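Local coordinates for protein PBP5 (Haemophilus influenzae, PDB 3A3J) that removes C-terminal D-alanyl residues from the sugar-peptide precursors of the bacterial cell wall, acting as a serine-type D-Ala-D-Ala carboxypeptidase, at residues A[276-281]-A[336-341]; A[268-273]-A[309-314]; A[302-307]-A[317-322]; A[257-262]-A[284-289]. One frame throughout, in Å; residues are numbered along the deposited sequence.

All four contacts belong to the beta-rich C-terminal domain, away from the catalytic serine. Contact 1 is the buried one: it pairs two inner strands of a mixed sheet through apolar side chains and short backbone bonds. Contacts 2 and 3, partly buried, lie at the outermost strands of that sheet, 309-310 and 299-304. In contact 2 a water carries part of the pairing, whereas two of the three backbone bonds of contact 3 are weak beside a bulge. Contact 4 is a surface contact between the strands of a separate two-stranded sheet, its centre about 17 Å from that of contact 1, and alone has a carboxylate bonding across its two segments.

Contact 1 (A[276-281]-A[336-341]); sequences NSVKLG and LQVMND
Leu-280 and Val-338 meet on the apolar face of two antiparallel strands, with CD2 of Leu-280 4.3 Å from CG2 of Val-338. The side chain of Leu-336 crosses that of Leu-280 at about a right angle, its CD1 lying 4.1 Å from Leu-280 CB. Farther along, CG2 of Val-278, anti to its own backbone N, packs 3.7 Å from CG1 of Val-338. Ile-319 of strand 318-326 touches Leu-280, Leu-336 and Val-338 alike. The strands 277-281 and 329-338 are inner neighbours of the mixed sheet of the C-terminal domain: Leu-280 and Val-338 form a non-hydrogen-bonded pair, followed by Gly-281 and Gln-337 as a hydrogen-bonded one. There Gln-337 N donates to Gly-281 O over 2.6 Å in an almost straight bond (171°). Met-339 packs on the backbone before the glycine, its CG 3.4 Å from Leu-280 C. Met-339 N donates to Lys-279 O at 3.0 Å, carrying the pairing past the end of the strand. The side-chain amide of Gln-337 is held outside the pair, NE2 by Gly-316 O and OE1 by Phe-283 N. At the polar edge Asn-340 stands in for a backbone acceptor: its OD1 receives a weak, 3.4 Å bond from Lys-279 N, straight at 168°, and lies against CG2 of Val-278. Asn-340 ND2 is weakly bonded to Glu-264, while the ammonium of Lys-279 forms a long, weak ion pair with Glu-267.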
loop_
_atom_site.group_PDB
_atom_site.type_symbol
_atom_site.label_atom_id
_atom_site.label_comp_id
_atom_site.label_asym_id
_atom_site.label_seq_id
_atom_site.Cartn_x
_atom_site.Cartn_y
_atom_site.Cartn_z
ATOM N N ASN A 276 19.554 -37.320 10.413
ATOM C CA ASN A 276 18.893 -38.222 9.507
ATOM C C ASN A 276 17.670 -37.564 8.848
ATOM O O ASN A 276 17.176 -38.025 7.798
ATOM C CB ASN A 276 18.497 -39.509 10.261
ATOM C CG ASN A 276 19.644 -40.531 10.316
ATOM O OD1 ASN A 276 20.820 -40.182 10.513
ATOM N ND2 ASN A 276 19.301 -41.801 10.116
ATOM N N SER A 277 17.194 -36.484 9.459
ATOM C CA SER A 277 16.057 -35.747 8.888
ATOM C C SER A 277 16.209 -34.266 9.165
ATOM O O SER A 277 17.147 -33.849 9.844
ATOM C CB SER A 277 14.769 -36.224 9.499
ATOM O OG SER A 277 14.815 -35.848 10.855
ATOM N N VAL A 278 15.297 -33.476 8.593
ATOM C CA VAL A 278 15.325 -32.012 8.746
ATOM C C VAL A 278 13.887 -31.505 8.740
ATOM O O VAL A 278 12.994 -32.123 8.126
ATOM C CB VAL A 278 16.263 -31.290 7.727
ATOM C CG1 VAL A 278 15.707 -31.235 6.357
ATOM C CG2 VAL A 278 16.568 -29.892 8.196
ATOM N N LYS A 279 13.670 -30.418 9.490
ATOM C CA LYS A 279 12.373 -29.786 9.605
ATOM C C LYS A 279 12.243 -28.806 8.476
ATOM O O LYS A 279 13.211 -28.129 8.123
ATOM C CB LYS A 279 12.284 -29.084 10.957
ATOM C CG LYS A 279 12.101 -30.067 12.098
ATOM C CD LYS A 279 10.739 -30.787 11.932
ATOM C CE LYS A 279 10.044 -31.097 13.266
ATOM N NZ LYS A 279 10.123 -32.551 13.556
ATOM N N LEU A 280 11.068 -28.760 7.878
ATOM C CA LEU A 280 10.770 -27.830 6.803
ATOM C C LEU A 280 9.697 -26.851 7.276
ATOM O O LEU A 280 8.913 -27.181 8.161
ATOM C CB LEU A 280 10.231 -28.603 5.584
ATOM C CG LEU A 280 11.170 -29.723 5.026
ATOM C CD1 LEU A 280 10.547 -30.403 3.856
ATOM C CD2 LEU A 280 12.617 -29.205 4.731
ATOM N N GLY A 281 9.622 -25.693 6.640
ATOM C CA GLY A 281 8.594 -24.694 6.938
ATOM C C GLY A 281 8.891 -23.444 6.153
ATOM O O GLY A 281 9.446 -23.543 5.035
ATOM N N LEU A 336 9.257 -23.241 0.355
ATOM C CA LEU A 336 9.415 -24.098 1.523
ATOM C C LEU A 336 10.885 -24.092 1.845
ATOM O O LEU A 336 11.713 -24.270 0.958
ATOM C CB LEU A 336 8.990 -25.496 1.146
ATOM C CG LEU A 336 8.872 -26.559 2.211
ATOM C CD1 LEU A 336 7.913 -26.164 3.323
ATOM C CD2 LEU A 336 8.370 -27.819 1.486
ATOM N N GLN A 337 11.220 -23.911 3.104
ATOM C CA GLN A 337 12.611 -23.792 3.465
ATOM C C GLN A 337 13.028 -24.785 4.516
ATOM O O GLN A 337 12.219 -25.316 5.286
ATOM C CB GLN A 337 12.957 -22.368 3.970
ATOM C CG GLN A 337 12.553 -21.209 3.073
ATOM C CD GLN A 337 12.469 -19.903 3.894
ATOM O OE1 GLN A 337 11.415 -19.584 4.452
ATOM N NE2 GLN A 337 13.606 -19.204 4.044
ATOM N N VAL A 338 14.330 -25.017 4.545
ATOM C CA VAL A 338 14.942 -25.813 5.579
ATOM C C VAL A 338 14.995 -24.907 6.845
ATOM O O VAL A 338 15.323 -23.722 6.758
ATOM C CB VAL A 338 16.379 -26.226 5.068
ATOM C CG1 VAL A 338 17.250 -26.827 6.191
ATOM C CG2 VAL A 338 16.264 -27.158 3.799
ATOM N N MET A 339 14.672 -25.455 8.003
ATOM C CA MET A 339 14.471 -24.658 9.217
ATOM C C MET A 339 15.668 -24.717 10.158
ATOM O O MET A 339 15.866 -23.810 10.967
ATOM C CB MET A 339 13.263 -25.162 10.001
ATOM C CG MET A 339 12.012 -25.216 9.203
ATOM S SD MET A 339 11.470 -23.583 8.575
ATOM C CE MET A 339 12.388 -23.409 7.079
ATOM N N ASN A 340 16.438 -25.810 10.084
ATOM C CA ASN A 340 17.687 -25.917 10.845
ATOM C C ASN A 340 18.869 -26.297 9.929
ATOM O O ASN A 340 18.654 -26.890 8.838
ATOM C CB ASN A 340 17.518 -26.858 12.068
ATOM C CG ASN A 340 16.157 -27.672 12.068
ATOM O OD1 ASN A 340 15.972 -28.709 11.339
ATOM N ND2 ASN A 340 15.223 -27.231 12.931
ATOM N N ASP A 341 20.099 -25.924 10.314
ATOM C CA ASP A 341 21.297 -26.293 9.533
ATOM C C ASP A 341 21.492 -27.838 9.556
ATOM O O ASP A 341 21.228 -28.458 10.590
ATOM C CB ASP A 341 22.558 -25.664 10.106
ATOM C CG ASP A 341 22.854 -24.273 9.564
ATOM O OD1 ASP A 341 22.319 -23.846 8.506
ATOM O OD2 ASP A 341 23.682 -23.602 10.225
#

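Contact 2 (A[268-273]-A[309-314])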
loop_
_atom_site.group_PDB
_atom_site.type_symbol
_atom_site.label_atom_id
_atom_site.label_comp_id
_atom_site.label_asym_id
_atom_site.label_seq_id
_atom_site.Cartn_x
_atom_site.Cartn_y
_atom_site.Cartn_z
ATOM N N GLN A 268 11.673 -34.007 6.890
ATOM C CA GLN A 268 12.060 -34.636 5.649
ATOM C C GLN A 268 13.410 -35.357 5.820
ATOM O O GLN A 268 14.334 -34.843 6.496
ATOM C CB GLN A 268 12.222 -33.539 4.604
ATOM C CG GLN A 268 12.607 -34.026 3.255
ATOM C CD GLN A 268 11.408 -34.237 2.364
ATOM O OE1 GLN A 268 10.263 -34.301 2.828
ATOM N NE2 GLN A 268 11.662 -34.336 1.059
ATOM N N ARG A 269 13.536 -36.525 5.183
ATOM C CA ARG A 269 14.731 -37.343 5.339
ATOM C C ARG A 269 15.877 -36.591 4.639
ATOM O O ARG A 269 15.665 -35.945 3.629
ATOM C CB ARG A 269 14.469 -38.730 4.703
ATOM C CG ARG A 269 15.742 -39.483 4.266
ATOM C CD ARG A 269 15.575 -41.039 4.197
ATOM N NE ARG A 269 16.535 -41.713 5.098
ATOM C CZ ARG A 269 16.860 -43.016 5.082
ATOM N NH1 ARG A 269 16.334 -43.852 4.200
ATOM N NH2 ARG A 269 17.738 -43.489 5.962
ATOM N N VAL A 270 17.078 -36.661 5.174
ATOM C CA VAL A 270 18.272 -36.071 4.528
ATOM C C VAL A 270 19.389 -37.147 4.306
ATOM O O VAL A 270 19.648 -37.977 5.197
ATOM C CB VAL A 270 18.856 -34.966 5.411
ATOM C CG1 VAL A 270 20.090 -34.281 4.716
ATOM C CG2 VAL A 270 17.775 -33.938 5.682
ATOM N N TYR A 271 20.063 -37.109 3.157
ATOM C CA TYR A 271 21.091 -38.115 2.855
ATOM C C TYR A 271 22.469 -37.591 3.186
ATOM O O TYR A 271 22.830 -36.450 2.828
ATOM C CB TYR A 271 21.013 -38.535 1.376
ATOM C CG TYR A 271 19.797 -39.379 1.166
ATOM C CD1 TYR A 271 18.571 -38.804 0.887
ATOM C CD2 TYR A 271 19.856 -40.743 1.369
ATOM C CE1 TYR A 271 17.432 -39.579 0.754
ATOM C CE2 TYR A 271 18.763 -41.532 1.235
ATOM C CZ TYR A 271 17.532 -40.945 0.918
ATOM O OH TYR A 271 16.422 -41.752 0.774
ATOM N N TYR A 272 23.214 -38.401 3.939
ATOM C CA TYR A 272 24.649 -38.131 4.098
ATOM C C TYR A 272 24.989 -36.847 4.907
ATOM O O TYR A 272 25.819 -36.062 4.476
ATOM C CB TYR A 272 25.289 -37.994 2.698
ATOM C CG TYR A 272 24.962 -39.103 1.709
ATOM C CD1 TYR A 272 24.988 -40.459 2.092
ATOM C CD2 TYR A 272 24.666 -38.806 0.402
ATOM C CE1 TYR A 272 24.716 -41.495 1.159
ATOM C CE2 TYR A 272 24.394 -39.821 -0.537
ATOM C CZ TYR A 272 24.424 -41.148 -0.126
ATOM O OH TYR A 272 24.154 -42.111 -1.015
ATOM N N GLY A 273 24.355 -36.606 6.053
ATOM C CA GLY A 273 24.694 -35.398 6.831
ATOM C C GLY A 273 24.692 -35.675 8.316
ATOM O O GLY A 273 24.542 -36.831 8.719
ATOM N N LEU A 309 16.702 -35.001 -0.168
ATOM C CA LEU A 309 17.538 -33.888 0.224
ATOM C C LEU A 309 18.892 -34.460 0.571
ATOM O O LEU A 309 19.000 -35.424 1.327
ATOM C CB LEU A 309 16.950 -33.181 1.453
ATOM C CG LEU A 309 15.692 -32.356 1.211
ATOM C CD1 LEU A 309 15.329 -31.694 2.516
ATOM C CD2 LEU A 309 15.885 -31.307 0.068
ATOM N N GLN A 310 19.925 -33.841 0.056
ATOM C CA GLN A 310 21.276 -34.173 0.492
ATOM C C GLN A 310 22.016 -33.052 1.232
ATOM O O GLN A 310 22.074 -31.924 0.745
ATOM C CB GLN A 310 22.084 -34.564 -0.731
ATOM C CG GLN A 310 23.481 -35.163 -0.385
ATOM C CD GLN A 310 24.137 -35.682 -1.634
ATOM O OE1 GLN A 310 23.448 -36.128 -2.523
ATOM N NE2 GLN A 310 25.445 -35.593 -1.727
ATOM N N ALA A 311 22.606 -33.382 2.370
ATOM C CA ALA A 311 23.506 -32.463 3.118
ATOM C C ALA A 311 24.642 -31.993 2.215
ATOM O O ALA A 311 24.909 -32.641 1.187
ATOM C CB ALA A 311 24.062 -33.128 4.387
ATOM N N PRO A 312 25.272 -30.817 2.510
ATOM C CA PRO A 312 24.992 -29.851 3.579
ATOM C C PRO A 312 23.694 -29.091 3.294
ATOM O O PRO A 312 23.393 -28.765 2.146
ATOM C CB PRO A 312 26.205 -28.875 3.483
ATOM C CG PRO A 312 26.494 -28.808 2.030
ATOM C CD PRO A 312 26.282 -30.267 1.561
ATOM N N LEU A 313 22.932 -28.822 4.337
ATOM C CA LEU A 313 21.754 -27.930 4.247
ATOM C C LEU A 313 21.854 -26.674 5.173
ATOM O O LEU A 313 22.072 -26.803 6.383
ATOM C CB LEU A 313 20.533 -28.726 4.636
ATOM C CG LEU A 313 19.646 -29.362 3.567
ATOM C CD1 LEU A 313 20.297 -29.463 2.281
ATOM C CD2 LEU A 313 19.114 -30.678 4.035
ATOM N N ALA A 314 21.610 -25.492 4.610
ATOM C CA ALA A 314 21.655 -24.204 5.362
ATOM C C ALA A 314 20.253 -23.760 5.862
ATOM O O ALA A 314 19.260 -23.825 5.132
ATOM C CB ALA A 314 22.262 -23.102 4.465
HETATM O O HOH W 1 14.780 -36.033 1.243
#
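Val-270 and Leu-313 reach toward each other tip to tip, CG1 of the valine 3.8 Å from CD2 of the leucine, in the tightly packed half of the contact. The same CG1, anti to the valine backbone N (chi1 -178°), also lies 3.6 Å from Ala-311 N. The methyl of Ala-311 presses on backbone, with its CB 3.4 Å from Gly-273 CA and equally near the carbonyl O of Tyr-272. Val-342, near the C-terminus, touches Val-270, Ala-311 and Leu-313 and so completes this buried cluster. The short strand 309-310 is added here, parallel to 264-271, as an outermost strand of an otherwise antiparallel sheet. Tyr-271 pairs with Gln-310 through bonds to the residues flanking the glutamine: Tyr-271 N donates to Leu-309 O at 2.7 Å, and Ala-311 N to Tyr-271 O at 3.1 Å. A cis peptide between Ala-311 and Pro-312 follows directly. One step back the strands are linked through solvent, by a water that donates to Arg-269 O and accepts from Leu-309 N at 2.6 Å. On that side Leu-309 still packs on the aliphatic stem of Gln-268, its CD1 3.7 Å from Gln-268 CG where the two side chains cross at about a right angle. The exposed flank is held by lighter contacts. Gln-310 extends past Tyr-272, bringing its CD in plane with the ring at the edge near CD2 (3.8 Å); amide and ring planes stand 88° apart. Tyr-271 CB lies over one face of the same ring, toward the rim.

Contact 3 (A[302-307]-A[317-322]); sequences YELADK and QVIGKV
A classic beta bulge at Ile-319 and Gly-320, both of which face Leu-336 of the next strand, brings the glycine tightly against segment 302-307. Gly-320 CA lies 4.1 Å from Leu-304 CA, and with no CB to accommodate, Glu-303 O approaches Gly-320 CA to 3.4 Å. The antiparallel pairing is uneven. Ala-305 N donates to Ile-319 O at 2.8 Å in a straight bond (171°), whereas the two bonds between Glu-303 and Lys-321 are bent and weak, Lys-321 N lying 3.4 Å from Glu-303 O. On the face that carries Tyr-302 and Val-322, these two side chains lie side by side, CE1 of Tyr-302 4.0 Å from CG2 of Val-322. Leu-304 and Ile-319 form a second side-by-side pair. Ile-319 has CG1 in the crowded position between its backbone N and carbonyl carbon (chi1 44°), and its CD1 meets CD1 of Leu-304 at 3.9 Å. Glu-303 OE2 forms a salt bridge with Arg-301, and Lys-321 NZ a hydrogen bond with Asn-335 OD1. Strand 299-304 is an outermost strand of the mixed sheet, bonded to 318-326, which pairs in turn with 329-338; Tyr-302 and Leu-304 also touch strand 264-271.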
loop_
_atom_site.group_PDB
_atom_site.type_symbol
_atom_site.label_atom_id
_atom_site.label_comp_id
_atom_site.label_asym_id
_atom_site.label_seq_id
_atom_site.Cartn_x
_atom_site.Cartn_y
_atom_site.Cartn_z
ATOM N N TYR A 302 3.732 -30.657 -1.665
ATOM C CA TYR A 302 5.106 -30.214 -1.853
ATOM C C TYR A 302 5.628 -30.509 -3.241
ATOM O O TYR A 302 5.067 -31.320 -3.969
ATOM C CB TYR A 302 6.046 -30.800 -0.789
ATOM C CG TYR A 302 5.617 -30.490 0.620
ATOM C CD1 TYR A 302 4.718 -29.480 0.867
ATOM C CD2 TYR A 302 6.127 -31.198 1.699
ATOM C CE1 TYR A 302 4.303 -29.173 2.133
ATOM C CE2 TYR A 302 5.715 -30.898 2.997
ATOM C CZ TYR A 302 4.795 -29.873 3.195
ATOM O OH TYR A 302 4.357 -29.534 4.458
ATOM N N GLU A 303 6.684 -29.813 -3.619
ATOM C CA GLU A 303 7.369 -30.071 -4.863
ATOM C C GLU A 303 8.767 -29.780 -4.471
ATOM O O GLU A 303 9.257 -28.673 -4.722
ATOM C CB GLU A 303 6.985 -29.078 -5.968
ATOM C CG GLU A 303 5.500 -28.854 -6.112
ATOM C CD GLU A 303 4.824 -29.954 -6.874
ATOM O OE1 GLU A 303 5.494 -30.485 -7.778
ATOM O OE2 GLU A 303 3.645 -30.278 -6.582
ATOM N N LEU A 304 9.402 -30.725 -3.793
ATOM C CA LEU A 304 10.760 -30.490 -3.452
ATOM C C LEU A 304 11.361 -30.208 -4.794
ATOM O O LEU A 304 10.817 -30.623 -5.791
ATOM C CB LEU A 304 11.352 -31.699 -2.769
ATOM C CG LEU A 304 10.650 -31.878 -1.426
ATOM C CD1 LEU A 304 10.325 -30.501 -0.864
ATOM C CD2 LEU A 304 9.380 -32.739 -1.563
ATOM N N ALA A 305 12.420 -29.419 -4.842
ATOM C CA ALA A 305 13.097 -29.207 -6.098
ATOM C C ALA A 305 13.831 -30.508 -6.490
ATOM O O ALA A 305 13.807 -30.904 -7.644
ATOM C CB ALA A 305 14.041 -28.031 -6.007
ATOM N N ASP A 306 14.465 -31.187 -5.546
ATOM C CA ASP A 306 15.057 -32.461 -5.867
ATOM C C ASP A 306 14.309 -33.592 -5.191
ATOM O O ASP A 306 13.530 -33.376 -4.266
ATOM C CB ASP A 306 16.566 -32.489 -5.569
ATOM C CG ASP A 306 17.353 -31.564 -6.510
ATOM O OD1 ASP A 306 17.018 -30.361 -6.563
ATOM O OD2 ASP A 306 18.279 -32.019 -7.238
ATOM N N LYS A 307 14.539 -34.810 -5.659
ATOM C CA LYS A 307 13.794 -35.943 -5.155
ATOM C C LYS A 307 14.002 -36.147 -3.674
ATOM O O LYS A 307 13.050 -36.341 -2.943
ATOM C CB LYS A 307 14.168 -37.198 -5.932
ATOM C CG LYS A 307 13.984 -37.007 -7.432
ATOM C CD LYS A 307 14.262 -38.311 -8.202
ATOM C CE LYS A 307 13.389 -38.394 -9.482
ATOM N NZ LYS A 307 13.320 -37.069 -10.179
ATOM N N GLN A 317 17.336 -22.157 3.746
ATOM C CA GLN A 317 17.474 -22.569 2.362
ATOM C C GLN A 317 16.144 -22.969 1.728
ATOM O O GLN A 317 15.354 -23.692 2.329
ATOM C CB GLN A 317 18.480 -23.726 2.287
ATOM C CG GLN A 317 18.769 -24.212 0.883
ATOM C CD GLN A 317 19.881 -25.279 0.896
ATOM O OE1 GLN A 317 20.612 -25.453 1.893
ATOM N NE2 GLN A 317 19.978 -26.010 -0.194
ATOM N N VAL A 318 15.894 -22.483 0.517
ATOM C CA VAL A 318 14.719 -22.873 -0.220
ATOM C C VAL A 318 14.954 -24.168 -0.994
ATOM O O VAL A 318 15.725 -24.193 -1.949
ATOM C CB VAL A 318 14.279 -21.777 -1.249
ATOM C CG1 VAL A 318 13.158 -22.283 -2.092
ATOM C CG2 VAL A 318 13.891 -20.454 -0.531
ATOM N N ILE A 319 14.240 -25.223 -0.631
ATOM C CA ILE A 319 14.432 -26.515 -1.224
ATOM C C ILE A 319 13.179 -26.931 -1.989
ATOM O O ILE A 319 13.079 -28.053 -2.485
ATOM C CB ILE A 319 14.787 -27.546 -0.131
ATOM C CG1 ILE A 319 13.889 -27.386 1.105
ATOM C CG2 ILE A 319 16.190 -27.297 0.368
ATOM C CD1 ILE A 319 12.430 -27.805 0.915
ATOM N N GLY A 320 12.203 -26.036 -2.117
ATOM C CA GLY A 320 10.957 -26.435 -2.811
ATOM C C GLY A 320 9.811 -25.458 -2.608
ATOM O O GLY A 320 10.022 -24.317 -2.233
ATOM N N LYS A 321 8.599 -25.939 -2.813
ATOM C CA LYS A 321 7.416 -25.114 -2.867
ATOM C C LYS A 321 6.236 -25.829 -2.190
ATOM O O LYS A 321 6.141 -27.056 -2.230
ATOM C CB LYS A 321 7.091 -24.887 -4.338
ATOM C CG LYS A 321 6.612 -23.482 -4.671
ATOM C CD LYS A 321 7.745 -22.491 -4.925
ATOM C CE LYS A 321 7.171 -21.119 -5.303
ATOM N NZ LYS A 321 8.189 -20.181 -5.851
ATOM N N VAL A 322 5.352 -25.082 -1.545
ATOM C CA VAL A 322 4.063 -25.640 -1.177
ATOM C C VAL A 322 3.095 -25.202 -2.237
ATOM O O VAL A 322 3.048 -24.026 -2.590
ATOM C CB VAL A 322 3.529 -25.160 0.173
ATOM C CG1 VAL A 322 2.272 -25.920 0.539
ATOM C CG2 VAL A 322 4.538 -25.332 1.234
#

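Contact 4 (A[257-262]-A[284-289]); sequences KTLEAG and MDHFIT
His-286 O accepts from two successive amides across the contact, Thr-258 N at 2.9 Å and Leu-259 N at a weak 3.4 Å. The first donor stands 40° above the carbonyl plane in a bent bond, while the second N-H, though longer, points almost straight at the oxygen. In return His-286 N donates to Leu-259 O at 2.8 Å, and that oxygen is also approached by the CA-H of Asp-285. The carboxylate of Asp-285 divides its work. OD1 receives Ala-261 N over 2.9 Å in a straight bond (174°), met nearly along the C-O axis, and thereby extends the pairing beyond the end of strand 253-259. OD2 forms a salt bridge with Lys-257 NZ, a weak one at 3.3 Å. With Thr-258 and Leu-259 both facing His-286, strand 253-259 contains a classic beta bulge, which shifts the register by one residue within the antiparallel two-stranded sheet of 253-259 and 286-291. On its way to Asp-285 the lysine chain passes obliquely over Phe-287 and makes an off-centre CH-pi contact, CG of Lys-257 4.2 Å from the centroid of the Phe-287 ring. That phenylalanine also touches Asn-18 and Ser-19 in the carboxypeptidase part of the chain. Thr-258 OG1 is hydrogen-bonded to the hydroxyl of Tyr-324; chi1 of 62° sets it between the backbone N and the carbonyl carbon, at the edge of the imidazole and 3.5 Å from His-286 CD2. Thr-258 CG2 turns instead to CG1 of Ile-288, 3.7 Å away, the two side chains crossing at about a right angle.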
loop_
_atom_site.group_PDB
_atom_site.type_symbol
_atom_site.label_atom_id
_atom_site.label_comp_id
_atom_site.label_asym_id
_atom_site.label_seq_id
_atom_site.Cartn_x
_atom_site.Cartn_y
_atom_site.Cartn_z
ATOM N N LYS A 257 -4.310 -17.501 6.313
ATOM C CA LYS A 257 -2.915 -17.728 6.502
ATOM C C LYS A 257 -2.616 -19.210 6.240
ATOM O O LYS A 257 -3.153 -20.077 6.915
ATOM C CB LYS A 257 -2.575 -17.329 7.935
ATOM C CG LYS A 257 -1.087 -17.233 8.147
ATOM C CD LYS A 257 -0.767 -17.110 9.622
ATOM C CE LYS A 257 -0.532 -15.668 9.967
ATOM N NZ LYS A 257 -0.166 -15.446 11.387
ATOM N N THR A 258 -1.795 -19.522 5.240
ATOM C CA THR A 258 -1.382 -20.903 5.066
ATOM C C THR A 258 -0.052 -21.240 5.706
ATOM O O THR A 258 0.237 -22.417 5.923
ATOM C CB THR A 258 -1.267 -21.272 3.609
ATOM O OG1 THR A 258 -0.263 -20.457 3.023
ATOM C CG2 THR A 258 -2.605 -21.085 2.887
ATOM N N LEU A 259 0.789 -20.246 5.979
ATOM C CA LEU A 259 2.041 -20.496 6.712
ATOM C C LEU A 259 2.317 -19.453 7.772
ATOM O O LEU A 259 2.090 -18.251 7.555
ATOM C CB LEU A 259 3.246 -20.586 5.769
ATOM C CG LEU A 259 3.220 -21.629 4.643
ATOM C CD1 LEU A 259 4.162 -21.192 3.485
ATOM C CD2 LEU A 259 3.596 -23.009 5.199
ATOM N N GLU A 260 2.817 -19.928 8.903
ATOM C CA GLU A 260 3.243 -19.096 9.996
ATOM C C GLU A 260 4.772 -19.084 10.137
ATOM O O GLU A 260 5.402 -20.157 10.249
ATOM C CB GLU A 260 2.607 -19.606 11.282
ATOM C CG GLU A 260 3.134 -18.947 12.520
ATOM C CD GLU A 260 2.596 -19.616 13.777
ATOM O OE1 GLU A 260 1.448 -20.095 13.743
ATOM O OE2 GLU A 260 3.311 -19.679 14.801
ATOM N N ALA A 261 5.342 -17.865 10.167
ATOM C CA ALA A 261 6.794 -17.599 10.284
ATOM C C ALA A 261 7.439 -18.459 11.325
ATOM O O ALA A 261 6.977 -18.495 12.464
ATOM C CB ALA A 261 7.050 -16.106 10.634
ATOM N N GLY A 262 8.506 -19.167 10.961
ATOM C CA GLY A 262 9.285 -19.876 11.974
ATOM C C GLY A 262 8.725 -21.226 12.344
ATOM O O GLY A 262 9.407 -22.010 12.976
ATOM N N MET A 284 8.660 -16.772 6.962
ATOM C CA MET A 284 7.638 -15.708 6.969
ATOM C C MET A 284 6.224 -16.233 6.762
ATOM O O MET A 284 6.026 -17.321 6.140
ATOM C CB MET A 284 7.952 -14.661 5.920
ATOM C CG MET A 284 8.817 -13.492 6.507
ATOM S SD MET A 284 8.996 -12.023 5.399
ATOM C CE MET A 284 7.276 -11.430 5.244
ATOM N N ASP A 285 5.259 -15.470 7.289
ATOM C CA ASP A 285 3.818 -15.772 7.156
ATOM C C ASP A 285 3.463 -15.818 5.707
ATOM O O ASP A 285 4.151 -15.236 4.926
ATOM C CB ASP A 285 2.998 -14.650 7.775
ATOM C CG ASP A 285 2.944 -14.727 9.269
ATOM O OD1 ASP A 285 3.495 -15.676 9.855
ATOM O OD2 ASP A 285 2.310 -13.833 9.856
ATOM N N HIS A 286 2.401 -16.517 5.338
ATOM C CA HIS A 286 1.948 -16.521 3.961
ATOM C C HIS A 286 0.432 -16.587 3.995
ATOM O O HIS A 286 -0.129 -17.140 4.955
ATOM C CB HIS A 286 2.445 -17.752 3.193
ATOM C CG HIS A 286 2.206 -17.658 1.723
ATOM N ND1 HIS A 286 3.127 -17.116 0.849
ATOM C CD2 HIS A 286 1.136 -18.008 0.966
ATOM C CE1 HIS A 286 2.630 -17.120 -0.382
ATOM N NE2 HIS A 286 1.416 -17.652 -0.336
ATOM N N PHE A 287 -0.220 -16.037 2.962
ATOM C CA PHE A 287 -1.680 -15.836 2.994
ATOM C C PHE A 287 -2.168 -16.087 1.621
ATOM O O PHE A 287 -1.485 -15.758 0.658
ATOM C CB PHE A 287 -2.105 -14.403 3.380
ATOM C CG PHE A 287 -1.699 -13.988 4.778
ATOM C CD1 PHE A 287 -2.556 -14.181 5.853
ATOM C CD2 PHE A 287 -0.493 -13.330 4.994
ATOM C CE1 PHE A 287 -2.211 -13.793 7.115
ATOM C CE2 PHE A 287 -0.140 -12.956 6.262
ATOM C CZ PHE A 287 -0.986 -13.178 7.323
ATOM N N ILE A 288 -3.345 -16.671 1.499
ATOM C CA ILE A 288 -3.862 -16.811 0.162
ATOM C C ILE A 288 -5.283 -16.291 0.123
ATOM O O ILE A 288 -5.949 -16.164 1.152
ATOM C CB ILE A 288 -3.734 -18.277 -0.394
ATOM C CG1 ILE A 288 -4.642 -19.238 0.374
ATOM C CG2 ILE A 288 -2.271 -18.716 -0.371
ATOM C CD1 ILE A 288 -5.014 -20.513 -0.487
ATOM N N THR A 289 -5.728 -15.954 -1.060
ATOM C CA THR A 289 -7.067 -15.487 -1.219
ATOM C C THR A 289 -7.845 -16.450 -2.130
ATOM O O THR A 289 -7.437 -16.717 -3.247
ATOM C CB THR A 289 -7.038 -14.045 -1.814
ATOM O OG1 THR A 289 -6.326 -13.173 -0.918
ATOM C CG2 THR A 289 -8.472 -13.521 -2.082
#